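Local coordinates for H127A/Y244A mutant of alginate lyase AlyC3 in complex with dimannuronate (Psychromonas sp., PDB 7C8F), which probably cleaves alginate by beta-elimination as a family PL7 polysaccharide lyase, and holds a dimannuronate in this structure, at residues K93-I104 against A253-E264. Sequence-based numbering, arbitrary orientation.
Sequences KLYTLSAEVEII and AHFNKLEYKALE
Lys93 to Ile103 runs antiparallel to Ala253 to Glu264 as neighbouring strands of one sheet, in register except where a beta bulge puts Asn256 as an extra residue between the pairs Val101-Phe255 and Glu100-Lys257. The two faces differ. On the face of Tyr95, Leu97, Ala99 and Val101 the residues are mainly apolar, with polar ones at the Lys93-Glu264 end: with CG2 anti to the carbonyl carbon, Val101 lays that methyl over one face of the Phe255 ring, 3.9 Å from its centroid, and small Ala99 leaves room for the same ring beside it. Leu97, Leu258 and Tyr260 continue this layer against Phe238, Leu123 and Ala240 of the facing sheet. Near the strand end Tyr95 OH donates to Glu264 OE2 (2.7 Å) on the anti side, ring and carboxylate planes 85° apart. The other face, with Thr96, Ser98, Glu100, Lys257 and Glu259, is mostly polar. Asn256 ND2 meets Glu100 OE1 at 2.8 Å, in its own amide plane and nearly along the C-O axis; this bond supplements the weak backbone bond from Asn256 N to Glu100 O at the bulge, while a water links Glu100 OE2 to Lys257 NZ. Just past the strand end, Ile104 CG1 packs off-centre over one face of the His254 ring, whose NE2 hydrogen-bonds Glu252. An amphipathic antiparallel pair, its apolar side packed on the facing sheet, fits the beta-sandwich jelly roll of PL7 lyases.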
loop_
_atom_site.group_PDB
_atom_site.type_symbol
_atom_site.label_atom_id
_atom_site.label_comp_id
_atom_site.label_asym_id
_atom_site.label_seq_id
_atom_site.Cartn_x
_atom_site.Cartn_y
_atom_site.Cartn_z
ATOM N N LYS B 93 -14.961 5.870 -11.414
ATOM C CA LYS B 93 -14.025 5.378 -12.419
ATOM C C LYS B 93 -14.127 3.860 -12.473
ATOM O O LYS B 93 -13.721 3.174 -11.530
ATOM C CB LYS B 93 -12.594 5.824 -12.119
ATOM C CG LYS B 93 -12.448 7.342 -11.996
ATOM C CD LYS B 93 -10.978 7.764 -12.019
ATOM C CE LYS B 93 -10.811 9.243 -11.680
ATOM N NZ LYS B 93 -10.951 10.077 -12.893
ATOM N N LEU B 94 -14.680 3.345 -13.567
ATOM C CA LEU B 94 -14.923 1.921 -13.740
ATOM C C LEU B 94 -14.275 1.492 -15.047
ATOM O O LEU B 94 -14.418 2.178 -16.065
ATOM C CB LEU B 94 -16.428 1.616 -13.794
ATOM C CG LEU B 94 -17.279 2.106 -12.624
ATOM C CD1 LEU B 94 -18.743 1.739 -12.828
ATOM C CD2 LEU B 94 -16.763 1.533 -11.323
ATOM N N TYR B 95 -13.565 0.370 -15.020
ATOM C CA TYR B 95 -12.771 -0.101 -16.148
ATOM C C TYR B 95 -13.206 -1.513 -16.493
ATOM O O TYR B 95 -13.254 -2.375 -15.606
ATOM C CB TYR B 95 -11.277 -0.051 -15.804
ATOM C CG TYR B 95 -10.885 1.360 -15.428
ATOM C CD1 TYR B 95 -10.973 1.801 -14.120
ATOM C CD2 TYR B 95 -10.500 2.274 -16.405
ATOM C CE1 TYR B 95 -10.664 3.103 -13.780
ATOM C CE2 TYR B 95 -10.187 3.579 -16.072
ATOM C CZ TYR B 95 -10.275 3.985 -14.754
ATOM O OH TYR B 95 -9.954 5.283 -14.391
ATOM N N THR B 96 -13.547 -1.747 -17.760
ATOM C CA THR B 96 -14.156 -3.007 -18.167
ATOM C C THR B 96 -13.382 -3.652 -19.304
ATOM O O THR B 96 -13.064 -3.002 -20.301
ATOM C CB THR B 96 -15.625 -2.833 -18.576
ATOM O OG1 THR B 96 -16.369 -2.309 -17.468
ATOM C CG2 THR B 96 -16.220 -4.184 -18.979
ATOM N N LEU B 97 -13.089 -4.935 -19.151
ATOM C CA LEU B 97 -12.505 -5.755 -20.195
ATOM C C LEU B 97 -13.553 -6.797 -20.548
ATOM O O LEU B 97 -14.039 -7.518 -19.670
ATOM C CB LEU B 97 -11.232 -6.437 -19.694
ATOM C CG LEU B 97 -10.423 -7.171 -20.754
ATOM C CD1 LEU B 97 -9.710 -6.137 -21.656
ATOM C CD2 LEU B 97 -9.433 -8.147 -20.094
ATOM N N SER B 98 -13.904 -6.851 -21.808
ATOM C CA SER B 98 -14.896 -7.785 -22.293
ATOM C C SER B 98 -14.314 -8.685 -23.338
ATOM O O SER B 98 -13.750 -8.226 -24.270
ATOM C CB SER B 98 -16.078 -7.044 -22.903
ATOM O OG SER B 98 -16.652 -6.158 -22.019
ATOM N N ALA B 99 -14.508 -9.978 -23.159
ATOM C CA ALA B 99 -14.009 -10.937 -24.080
ATOM C C ALA B 99 -14.963 -12.094 -24.336
ATOM O O ALA B 99 -15.799 -12.358 -23.569
ATOM C CB ALA B 99 -12.703 -11.490 -23.542
ATOM N N GLU B 100 -14.773 -12.742 -25.471
ATOM C CA GLU B 100 -15.452 -13.991 -25.805
ATOM C C GLU B 100 -14.305 -14.892 -26.215
ATOM O O GLU B 100 -13.612 -14.600 -27.109
ATOM C CB GLU B 100 -16.501 -13.872 -26.872
ATOM C CG GLU B 100 -17.680 -13.074 -26.423
ATOM C CD GLU B 100 -18.701 -12.821 -27.503
ATOM O OE1 GLU B 100 -18.439 -13.223 -28.639
ATOM O OE2 GLU B 100 -19.720 -12.225 -27.174
ATOM N N VAL B 101 -14.097 -15.973 -25.494
ATOM C CA VAL B 101 -12.973 -16.832 -25.667
ATOM C C VAL B 101 -13.270 -18.321 -25.742
ATOM O O VAL B 101 -14.136 -18.807 -25.091
ATOM C CB VAL B 101 -12.076 -16.691 -24.413
ATOM C CG1 VAL B 101 -10.755 -17.386 -24.604
ATOM C CG2 VAL B 101 -11.862 -15.251 -24.053
ATOM N N GLU B 102 -12.475 -19.000 -26.548
ATOM C CA GLU B 102 -12.463 -20.437 -26.673
ATOM C C GLU B 102 -11.028 -20.925 -26.540
ATOM O O GLU B 102 -10.183 -20.492 -27.229
ATOM C CB GLU B 102 -13.024 -20.894 -28.012
ATOM C CG GLU B 102 -13.086 -22.402 -28.151
ATOM C CD GLU B 102 -13.684 -22.851 -29.467
ATOM O OE1 GLU B 102 -14.139 -22.027 -30.234
ATOM O OE2 GLU B 102 -13.668 -24.041 -29.707
ATOM N N ILE B 103 -10.785 -21.832 -25.626
ATOM C CA ILE B 103 -9.472 -22.443 -25.467
ATOM C C ILE B 103 -9.448 -23.715 -26.306
ATOM O O ILE B 103 -10.336 -24.571 -26.183
ATOM C CB ILE B 103 -9.182 -22.749 -23.986
ATOM C CG1 ILE B 103 -9.399 -21.494 -23.125
ATOM C CG2 ILE B 103 -7.764 -23.290 -23.818
ATOM C CD1 ILE B 103 -8.454 -20.354 -23.446
ATOM N N ILE B 104 -8.439 -23.840 -27.163
ATOM C CA ILE B 104 -8.400 -24.891 -28.172
ATOM C C ILE B 104 -7.617 -26.080 -27.638
ATOM O O ILE B 104 -6.429 -25.957 -27.321
ATOM C CB ILE B 104 -7.779 -24.376 -29.476
ATOM C CG1 ILE B 104 -8.525 -23.137 -29.963
ATOM C CG2 ILE B 104 -7.820 -25.475 -30.532
ATOM C CD1 ILE B 104 -9.995 -23.384 -30.239
ATOM N N ALA B 253 -5.614 -19.818 -27.683
ATOM C CA ALA B 253 -6.883 -19.196 -27.341
ATOM C C ALA B 253 -7.393 -18.400 -28.532
ATOM O O ALA B 253 -6.627 -17.667 -29.173
ATOM C CB ALA B 253 -6.739 -18.268 -26.130
ATOM N N HIS B 254 -8.686 -18.537 -28.817
ATOM C CA HIS B 254 -9.358 -17.800 -29.884
ATOM C C HIS B 254 -10.330 -16.809 -29.263
ATOM O O HIS B 254 -11.250 -17.208 -28.540
ATOM C CB HIS B 254 -10.091 -18.755 -30.831
ATOM C CG HIS B 254 -9.167 -19.576 -31.673
ATOM N ND1 HIS B 254 -9.574 -20.182 -32.843
ATOM C CD2 HIS B 254 -7.857 -19.892 -31.522
ATOM C CE1 HIS B 254 -8.556 -20.835 -33.376
ATOM N NE2 HIS B 254 -7.503 -20.679 -32.594
ATOM N N PHE B 255 -10.114 -15.518 -29.517
ATOM C CA PHE B 255 -10.973 -14.462 -28.994
ATOM C C PHE B 255 -11.879 -13.970 -30.119
ATOM O O PHE B 255 -11.425 -13.263 -31.027
ATOM C CB PHE B 255 -10.129 -13.288 -28.497
ATOM C CG PHE B 255 -9.467 -13.506 -27.151
ATOM C CD1 PHE B 255 -8.398 -14.381 -27.008
ATOM C CD2 PHE B 255 -9.874 -12.775 -26.045
ATOM C CE1 PHE B 255 -7.774 -14.562 -25.768
ATOM C CE2 PHE B 255 -9.241 -12.943 -24.797
ATOM C CZ PHE B 255 -8.200 -13.837 -24.663
ATOM N N ASN B 256 -13.163 -14.319 -30.052
ATOM C CA ASN B 256 -14.125 -13.745 -30.988
ATOM C C ASN B 256 -14.380 -12.272 -30.692
ATOM O O ASN B 256 -14.802 -11.523 -31.583
ATOM C CB ASN B 256 -15.425 -14.557 -30.929
ATOM C CG ASN B 256 -16.501 -14.028 -31.853
ATOM O OD1 ASN B 256 -16.377 -14.091 -33.077
ATOM N ND2 ASN B 256 -17.588 -13.532 -31.268
ATOM N N LYS B 257 -14.102 -11.837 -29.466
ATOM C CA LYS B 257 -14.358 -10.473 -29.039
ATOM C C LYS B 257 -13.295 -10.109 -28.021
ATOM O O LYS B 257 -12.930 -10.927 -27.170
ATOM C CB LYS B 257 -15.747 -10.357 -28.397
ATOM C CG LYS B 257 -16.010 -9.038 -27.675
ATOM C CD LYS B 257 -17.465 -8.960 -27.202
ATOM C CE LYS B 257 -17.747 -7.669 -26.457
ATOM N NZ LYS B 257 -19.179 -7.568 -26.050
ATOM N N LEU B 258 -12.778 -8.890 -28.134
ATOM C CA LEU B 258 -11.892 -8.348 -27.110
ATOM C C LEU B 258 -12.053 -6.842 -27.120
ATOM O O LEU B 258 -11.732 -6.183 -28.120
ATOM C CB LEU B 258 -10.438 -8.749 -27.355
ATOM C CG LEU B 258 -9.456 -8.274 -26.272
ATOM C CD1 LEU B 258 -9.802 -8.834 -24.879
ATOM C CD2 LEU B 258 -8.048 -8.659 -26.654
ATOM N N GLU B 259 -12.554 -6.306 -26.013
ATOM C CA GLU B 259 -12.863 -4.894 -25.886
ATOM C C GLU B 259 -12.404 -4.381 -24.533
ATOM O O GLU B 259 -12.381 -5.118 -23.542
ATOM C CB GLU B 259 -14.363 -4.642 -26.010
ATOM C CG GLU B 259 -14.915 -5.018 -27.388
ATOM C CD GLU B 259 -16.423 -4.919 -27.462
ATOM O OE1 GLU B 259 -17.051 -4.514 -26.463
ATOM O OE2 GLU B 259 -16.979 -5.251 -28.526
ATOM N N TYR B 260 -12.094 -3.091 -24.507
ATOM C CA TYR B 260 -11.719 -2.346 -23.306
ATOM C C TYR B 260 -12.470 -1.031 -23.271
ATOM O O TYR B 260 -12.538 -0.362 -24.233
ATOM C CB TYR B 260 -10.222 -2.041 -23.237
ATOM C CG TYR B 260 -9.827 -0.995 -22.205
ATOM C CD1 TYR B 260 -9.890 -1.260 -20.870
ATOM C CD2 TYR B 260 -9.348 0.229 -22.591
ATOM C CE1 TYR B 260 -9.539 -0.313 -19.949
ATOM C CE2 TYR B 260 -9.004 1.174 -21.669
ATOM C CZ TYR B 260 -9.082 0.881 -20.362
ATOM O OH TYR B 260 -8.728 1.801 -19.467
ATOM N N LYS B 261 -13.022 -0.698 -22.129
ATOM C CA LYS B 261 -13.744 0.525 -21.957
ATOM C C LYS B 261 -13.512 1.155 -20.598
ATOM O O LYS B 261 -13.578 0.505 -19.629
ATOM C CB LYS B 261 -15.224 0.261 -22.100
ATOM C CG LYS B 261 -16.027 1.507 -22.203
ATOM C CD LYS B 261 -17.358 1.205 -22.867
ATOM C CE LYS B 261 -17.239 1.217 -24.379
ATOM N NZ LYS B 261 -17.384 -0.123 -25.025
ATOM N N ALA B 262 -13.238 2.432 -20.583
ATOM C CA ALA B 262 -13.090 3.178 -19.358
ATOM C C ALA B 262 -14.304 4.076 -19.190
ATOM O O ALA B 262 -14.636 4.769 -20.079
ATOM C CB ALA B 262 -11.851 4.024 -19.421
ATOM N N LEU B 263 -14.949 4.003 -18.057
ATOM C CA LEU B 263 -16.079 4.857 -17.767
ATOM C C LEU B 263 -15.730 5.766 -16.610
ATOM O O LEU B 263 -15.852 5.411 -15.506
ATOM C CB LEU B 263 -17.297 4.045 -17.416
ATOM C CG LEU B 263 -17.712 3.060 -18.466
ATOM C CD1 LEU B 263 -18.964 2.330 -18.058
ATOM C CD2 LEU B 263 -17.917 3.677 -19.816
ATOM N N GLU B 264 -15.288 6.948 -16.934
ATOM C CA GLU B 264 -14.882 7.937 -15.962
ATOM C C GLU B 264 -15.859 9.091 -15.957
ATOM O O GLU B 264 -15.957 9.778 -16.909
ATOM C CB GLU B 264 -13.469 8.418 -16.235
ATOM C CG GLU B 264 -12.427 7.310 -16.216
ATOM C CD GLU B 264 -11.050 7.768 -16.608
ATOM O OE1 GLU B 264 -10.953 8.852 -17.179
ATOM O OE2 GLU B 264 -10.097 7.086 -16.341
HETATM O O HOH W 1 -19.868 -10.598 -25.082
HETATM O O HOH W 2 -12.482 -21.035 -32.447
#